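Local coordinates for polyamine export protein (Haemophilus ducreyi, PDB 2P4P) that may help export cadaverine and putrescine from the cytoplasm, limiting their toxic build-up, and is represented here by its CorC_HlyC (transporter-associated) domain, at residues E8-I13 against Q77-F82; F43-L48 against N72-Q77. One frame throughout, in Å; residues are numbered along the deposited sequence.

Contact 1: residues E8-I13 against Q77-F82; sequences EDSWLI and QLMVSF
Gln77 meets Leu12 and Ile13 where strand 77-81 runs antiparallel to strand 10-13. Its OE1 lies 3.5 Å from Leu12 CD2, while the amide nitrogen NE2 is hydrogen-bonded to Asp69 OD2 and to Ile68 O of the second subunit, so one long polar side chain serves both chains. Leu78 follows in a hydrogen-bonded pair with Ile13: Leu78 N donates to Ile13 O (2.9 Å) and Leu78 O accepts from Ile13 N, both bonds nearly straight. The two branched side chains also pack, Leu78 CG 4.0 Å from Ile13 CB. Met79, a selenomethionine, lies on the other face with Leu12 and Ser10, and the second subunit's Leu12 packs on it. With CG anti to the backbone N (chi1 -165°), CG is laid alongside Ser10, 3.8 Å from Ser10 OG. Val80 returns to the face of Trp11 and Ile13. Its backbone pairs with Trp11 through Val80 N to Trp11 O and Trp11 N to Val80 O, each 2.9 Å, and in the Ile13 conformer described Val80 CG2 stands 3.5 Å from Ile13 CD1. Past the paired residues a water bridges the chains, accepting from Phe82 N (2.9 Å) and donating to Asp9 O. Backbone hydrogen bonds thus join the strands, with Trp11, Ile13, Leu78 and Val80 making one face apolar and the other turned partly to the dimer partner.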
loop_
_atom_site.group_PDB
_atom_site.type_symbol
_atom_site.label_atom_id
_atom_site.label_comp_id
_atom_site.label_asym_id
_atom_site.label_seq_id
_atom_site.Cartn_x
_atom_site.Cartn_y
_atom_site.Cartn_z
ATOM N N GLU A 8 -3.034 1.451 -11.143
ATOM C CA GLU A 8 -2.679 2.657 -11.902
ATOM C C GLU A 8 -1.299 3.133 -11.398
ATOM O O GLU A 8 -0.814 2.636 -10.373
ATOM C CB GLU A 8 -3.743 3.748 -11.682
ATOM C CG GLU A 8 -5.195 3.288 -11.941
ATOM C CD GLU A 8 -6.242 3.938 -10.995
ATOM O OE1 GLU A 8 -5.865 4.793 -10.154
ATOM O OE2 GLU A 8 -7.453 3.585 -11.086
ATOM N N ASP A 9 -0.640 4.046 -12.108
ATOM C CA ASP A 9 0.687 4.483 -11.649
ATOM C C ASP A 9 0.583 5.038 -10.243
ATOM O O ASP A 9 -0.345 5.777 -9.931
ATOM C CB ASP A 9 1.425 5.448 -12.610
ATOM C CG ASP A 9 0.632 6.709 -12.982
ATOM O OD1 ASP A 9 -0.421 6.643 -13.689
ATOM O OD2 ASP A 9 1.141 7.812 -12.645
ATOM N N SER A 10 1.519 4.660 -9.389
ATOM C CA SER A 10 1.485 5.145 -8.021
ATOM C C SER A 10 2.855 5.076 -7.393
ATOM O O SER A 10 3.751 4.355 -7.882
ATOM C CB SER A 10 0.473 4.347 -7.206
ATOM O OG SER A 10 0.991 3.077 -6.908
ATOM N N TRP A 11 3.024 5.809 -6.302
ATOM C CA TRP A 11 4.235 5.710 -5.547
ATOM C C TRP A 11 3.894 5.348 -4.115
ATOM O O TRP A 11 2.933 5.868 -3.548
ATOM C CB TRP A 11 4.970 7.044 -5.499
ATOM C CG TRP A 11 5.521 7.597 -6.761
ATOM C CD1 TRP A 11 5.665 6.966 -7.983
ATOM C CD2 TRP A 11 6.076 8.912 -6.925
ATOM N NE1 TRP A 11 6.238 7.830 -8.891
ATOM C CE2 TRP A 11 6.502 9.026 -8.270
ATOM C CE3 TRP A 11 6.227 10.013 -6.067
ATOM C CZ2 TRP A 11 7.105 10.200 -8.775
ATOM C CZ3 TRP A 11 6.813 11.188 -6.573
ATOM C CH2 TRP A 11 7.234 11.267 -7.915
ATOM N N LEU A 12 4.717 4.490 -3.528
ATOM C CA LEU A 12 4.650 4.217 -2.107
ATOM C C LEU A 12 5.720 5.035 -1.417
ATOM O O LEU A 12 6.914 4.920 -1.740
ATOM C CB LEU A 12 4.846 2.728 -1.852
ATOM C CG LEU A 12 4.678 2.252 -0.411
ATOM C CD1 LEU A 12 3.202 2.180 -0.045
ATOM C CD2 LEU A 12 5.319 0.891 -0.259
ATOM N N ILE A 13 5.293 5.827 -0.428
ATOM C CA ILE A 13 6.124 6.858 0.221
ATOM C C ILE A 13 6.084 6.752 1.755
ATOM O O ILE A 13 5.035 6.475 2.308
ATOM C CB ILE A 13 5.645 8.274 -0.242
ATOM C CG1 ILE A 13 6.059 8.508 -1.703
ATOM C CG2 ILE A 13 6.194 9.386 0.649
ATOM C CD1 ILE A 13 5.413 9.722 -2.340
ATOM N N GLN A 77 3.356 4.667 6.136
ATOM C CA GLN A 77 3.421 4.612 4.662
ATOM C C GLN A 77 2.158 5.116 4.008
ATOM O O GLN A 77 1.063 4.864 4.495
ATOM C CB GLN A 77 3.651 3.192 4.178
ATOM C CG GLN A 77 5.014 2.666 4.496
ATOM C CD GLN A 77 5.183 1.243 4.040
ATOM O OE1 GLN A 77 6.022 0.954 3.210
ATOM N NE2 GLN A 77 4.373 0.356 4.568
ATOM N N LEU A 78 2.318 5.783 2.867
ATOM C CA LEU A 78 1.205 6.238 2.072
ATOM C C LEU A 78 1.439 5.919 0.590
ATOM O O LEU A 78 2.560 5.657 0.165
ATOM C CB LEU A 78 1.019 7.745 2.232
ATOM C CG LEU A 78 2.268 8.568 1.892
ATOM C CD1 LEU A 78 1.975 9.613 0.809
ATOM C CD2 LEU A 78 2.889 9.182 3.158
HETATM N N MSE A 79 0.367 5.936 -0.181
HETATM C CA MSE A 79 0.451 5.804 -1.615
HETATM C C MSE A 79 -0.093 7.055 -2.255
HETATM O O MSE A 79 -1.070 7.622 -1.775
HETATM C CB MSE A 79 -0.413 4.634 -2.076
HETATM C CG MSE A 79 -0.107 4.192 -3.491
HETATM SE SE MSE A 79 -1.415 2.864 -4.019
HETATM C CE MSE A 79 -2.695 3.143 -2.618
ATOM N N VAL A 80 0.548 7.474 -3.342
ATOM C CA VAL A 80 0.149 8.656 -4.112
ATOM C C VAL A 80 -0.215 8.120 -5.490
ATOM O O VAL A 80 0.526 7.309 -6.022
ATOM C CB VAL A 80 1.348 9.664 -4.277
ATOM C CG1 VAL A 80 0.876 10.995 -4.918
ATOM C CG2 VAL A 80 1.959 9.950 -2.944
ATOM N N SER A 81 -1.319 8.589 -6.055
ATOM C CA SER A 81 -1.720 8.264 -7.407
ATOM C C SER A 81 -2.408 9.517 -7.964
ATOM O O SER A 81 -2.663 10.485 -7.211
ATOM C CB SER A 81 -2.682 7.065 -7.348
ATOM O OG SER A 81 -3.715 7.361 -6.428
ATOM N N PHE A 82 -2.700 9.553 -9.264
ATOM C CA PHE A 82 -3.517 10.651 -9.778
ATOM C C PHE A 82 -4.931 10.545 -9.250
ATOM O O PHE A 82 -5.476 9.443 -9.152
ATOM C CB PHE A 82 -3.586 10.620 -11.303
ATOM C CG PHE A 82 -2.472 11.365 -12.005
ATOM C CD1 PHE A 82 -2.044 12.604 -11.559
ATOM C CD2 PHE A 82 -1.927 10.850 -13.181
ATOM C CE1 PHE A 82 -1.041 13.293 -12.216
ATOM C CE2 PHE A 82 -0.937 11.556 -13.896
ATOM C CZ PHE A 82 -0.492 12.773 -13.414
HETATM O O HOH W 1 -1.842 7.494 -11.175
#

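Contact 2: residues F43-L48 against N72-Q77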
loop_
_atom_site.group_PDB
_atom_site.type_symbol
_atom_site.label_atom_id
_atom_site.label_comp_id
_atom_site.label_asym_id
_atom_site.label_seq_id
_atom_site.Cartn_x
_atom_site.Cartn_y
_atom_site.Cartn_z
ATOM N N PHE A 43 1.273 16.638 7.342
ATOM C CA PHE A 43 0.334 17.422 6.534
ATOM C C PHE A 43 -0.960 16.620 6.229
ATOM O O PHE A 43 -2.073 17.140 6.323
ATOM C CB PHE A 43 1.072 17.933 5.277
ATOM C CG PHE A 43 0.178 18.657 4.292
ATOM C CD1 PHE A 43 -0.399 19.870 4.626
ATOM C CD2 PHE A 43 -0.127 18.081 3.062
ATOM C CE1 PHE A 43 -1.255 20.520 3.724
ATOM C CE2 PHE A 43 -0.962 18.735 2.163
ATOM C CZ PHE A 43 -1.520 19.956 2.509
HETATM N N MSE A 44 -0.823 15.333 5.900
HETATM C CA MSE A 44 -2.006 14.494 5.653
HETATM C C MSE A 44 -2.900 14.410 6.884
HETATM O O MSE A 44 -4.122 14.525 6.776
HETATM C CB MSE A 44 -1.593 13.079 5.213
HETATM C CG MSE A 44 -1.066 13.017 3.799
HETATM SE SE MSE A 44 -0.622 11.136 3.440
HETATM C CE MSE A 44 -2.406 10.393 3.342
HETATM N N MSE A 45 -2.300 14.168 8.049
HETATM C CA MSE A 45 -3.048 14.180 9.311
HETATM C C MSE A 45 -3.800 15.503 9.543
HETATM O O MSE A 45 -4.983 15.507 9.884
HETATM C CB MSE A 45 -2.128 13.827 10.496
HETATM C CG MSE A 45 -1.882 12.337 10.577
HETATM SE SE MSE A 45 -0.682 11.857 12.068
HETATM C CE MSE A 45 -1.850 12.326 13.574
ATOM N N TYR A 46 -3.125 16.626 9.329
ATOM C CA TYR A 46 -3.834 17.905 9.389
ATOM C C TYR A 46 -5.071 17.928 8.477
ATOM O O TYR A 46 -6.160 18.323 8.895
ATOM C CB TYR A 46 -2.908 19.030 9.009
ATOM C CG TYR A 46 -3.633 20.325 8.766
ATOM C CD1 TYR A 46 -4.265 20.993 9.815
ATOM C CD2 TYR A 46 -3.703 20.870 7.488
ATOM C CE1 TYR A 46 -4.934 22.170 9.597
ATOM C CE2 TYR A 46 -4.372 22.067 7.263
ATOM C CZ TYR A 46 -4.975 22.702 8.332
ATOM O OH TYR A 46 -5.631 23.886 8.134
HETATM N N MSE A 47 -4.890 17.529 7.223
HETATM C CA MSE A 47 -5.964 17.639 6.226
HETATM C C MSE A 47 -7.087 16.699 6.537
HETATM O O MSE A 47 -8.214 16.915 6.117
HETATM C CB MSE A 47 -5.445 17.337 4.823
HETATM C CG MSE A 47 -4.386 18.285 4.333
HETATM SE SE MSE A 47 -5.118 20.038 3.809
HETATM C CE MSE A 47 -6.387 19.423 2.478
ATOM N N LEU A 48 -6.765 15.613 7.224
ATOM C CA LEU A 48 -7.786 14.613 7.570
ATOM C C LEU A 48 -8.611 15.128 8.744
ATOM O O LEU A 48 -9.800 14.845 8.843
ATOM C CB LEU A 48 -7.113 13.282 7.947
ATOM C CG LEU A 48 -6.744 12.403 6.760
ATOM C CD1 LEU A 48 -5.852 11.269 7.240
ATOM C CD2 LEU A 48 -8.069 11.846 6.179
ATOM N N ASN A 72 3.011 3.908 15.596
ATOM C CA ASN A 72 3.506 4.848 16.574
ATOM C C ASN A 72 2.771 6.175 16.452
ATOM O O ASN A 72 3.357 7.245 16.605
ATOM C CB ASN A 72 5.030 4.989 16.458
ATOM C CG ASN A 72 5.769 3.745 16.930
ATOM O OD1 ASN A 72 5.329 3.044 17.854
ATOM N ND2 ASN A 72 6.908 3.458 16.293
ATOM N N PHE A 73 1.475 6.066 16.143
ATOM C CA PHE A 73 0.549 7.206 16.039
ATOM C C PHE A 73 0.850 8.226 14.934
ATOM O O PHE A 73 0.450 9.384 15.013
ATOM C CB PHE A 73 0.318 7.817 17.434
ATOM C CG PHE A 73 0.094 6.771 18.485
ATOM C CD1 PHE A 73 -1.074 6.002 18.483
ATOM C CD2 PHE A 73 1.081 6.489 19.426
ATOM C CE1 PHE A 73 -1.267 4.993 19.437
ATOM C CE2 PHE A 73 0.888 5.488 20.376
ATOM C CZ PHE A 73 -0.291 4.749 20.379
ATOM N N ARG A 74 1.541 7.746 13.901
ATOM C CA ARG A 74 1.887 8.523 12.727
ATOM C C ARG A 74 1.544 7.726 11.498
ATOM O O ARG A 74 1.412 6.487 11.567
ATOM C CB ARG A 74 3.397 8.802 12.711
ATOM C CG ARG A 74 3.935 9.509 13.969
ATOM C CD ARG A 74 3.271 10.863 14.163
ATOM N NE ARG A 74 3.984 11.962 13.501
ATOM C CZ ARG A 74 3.389 13.024 12.956
ATOM N NH1 ARG A 74 2.062 13.123 12.941
ATOM N NH2 ARG A 74 4.123 13.975 12.385
ATOM N N ILE A 75 1.453 8.428 10.368
ATOM C CA ILE A 75 1.323 7.802 9.065
ATOM C C ILE A 75 2.708 7.269 8.737
ATOM O O ILE A 75 3.689 8.024 8.667
ATOM C CB ILE A 75 0.785 8.795 7.985
ATOM C CG1 ILE A 75 -0.630 9.257 8.379
ATOM C CG2 ILE A 75 0.851 8.167 6.598
ATOM C CD1 ILE A 75 -1.260 10.363 7.520
ATOM N N ASP A 76 2.798 5.951 8.625
ATOM C CA ASP A 76 4.060 5.245 8.402
ATOM C C ASP A 76 4.339 5.170 6.878
ATOM O O ASP A 76 5.426 5.569 6.405
ATOM C CB ASP A 76 3.937 3.861 9.064
ATOM C CG ASP A 76 5.098 2.945 8.783
ATOM O OD1 ASP A 76 6.268 3.386 8.815
ATOM O OD2 ASP A 76 4.839 1.746 8.567
ATOM N N GLN A 77 3.356 4.667 6.136
ATOM C CA GLN A 77 3.421 4.612 4.662
ATOM C C GLN A 77 2.158 5.116 4.008
ATOM O O GLN A 77 1.063 4.864 4.495
ATOM C CB GLN A 77 3.651 3.192 4.178
ATOM C CG GLN A 77 5.014 2.666 4.496
ATOM C CD GLN A 77 5.183 1.243 4.040
ATOM O OE1 GLN A 77 6.022 0.954 3.210
ATOM N NE2 GLN A 77 4.373 0.356 4.568
#
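Met45 and Ile75 bring the two backbones nearest, their CA atoms 7.7 Å apart, where helix 43-48 passes the start of strand 74-77. The segment axes approach to 9.1 Å and their N-to-C directions differ by 124°, so the helix lies slantwise over the strand and meets it at few residues. Just after the residues that touch the helix, a classic beta bulge sets two residues, Asp76 and Gln77, opposite the single Asp69.

Ile75 is the hub. Its CG1 is anti to the carbonyl carbon (chi1 -63°) and CD1 reaches the helix between two neighbouring residues, 3.6 Å from Met44 CB and 3.7 Å from Met45 CG. An isoleucine suits the place, since its CD1 branch is long enough to reach the helix from the strand and beta-branched residues favour an extended backbone. The side chains of Met45 and Ile75 run alongside each other, pointing opposite ways. Both methionines are selenomethionines, with selenium standing where the natural residue has sulfur, and each has its chain bent at the last torsion. In Met45 that bend (chi3 67°) sets CE 4.0 Å from Phe73 O. Arg74, at the exposed margin, has a chain that bends at CD and NE; its NH1 meets Met45 SE obliquely at 3.1 Å, the two side chains crossing at about a right angle. Ile67 of the neighbouring strand 66-71 also packs on Met44, Leu48 and Ile75.

The contact is therefore apolar at its buried side, where aliphatic carbon meets aliphatic carbon. At its exposed side a soft, uncharged chain end lies beside the cationic guanidinium, perhaps with a weak attraction; between these two segments packing, rather than hydrogen bonding, makes the contact.

Overall arrangement
Both contacts use strand 74-81, within this chain the middle strand of a three-stranded antiparallel sheet. They share Gln77, and their centres are 15 Å apart on opposite sides of the chain's centre. Contact 1 adds strand 10-14, outermost within this chain, whereas contact 2 lays helix 40-48 against the sheet; they touch where Leu78 CB is 4.0 Å from Met44 SE. In sequence, 43-48 and 72-76 fall between the segments of contact 1. Magnesium is bound in a structure of this protein by Asp69, Thr70 and Glu71; here a magnesium ion lies about 7 Å from the side chain of Gln77 and 12 Å from that of Arg74. A calcium ion lies about 4 Å from the side chain of Ile13.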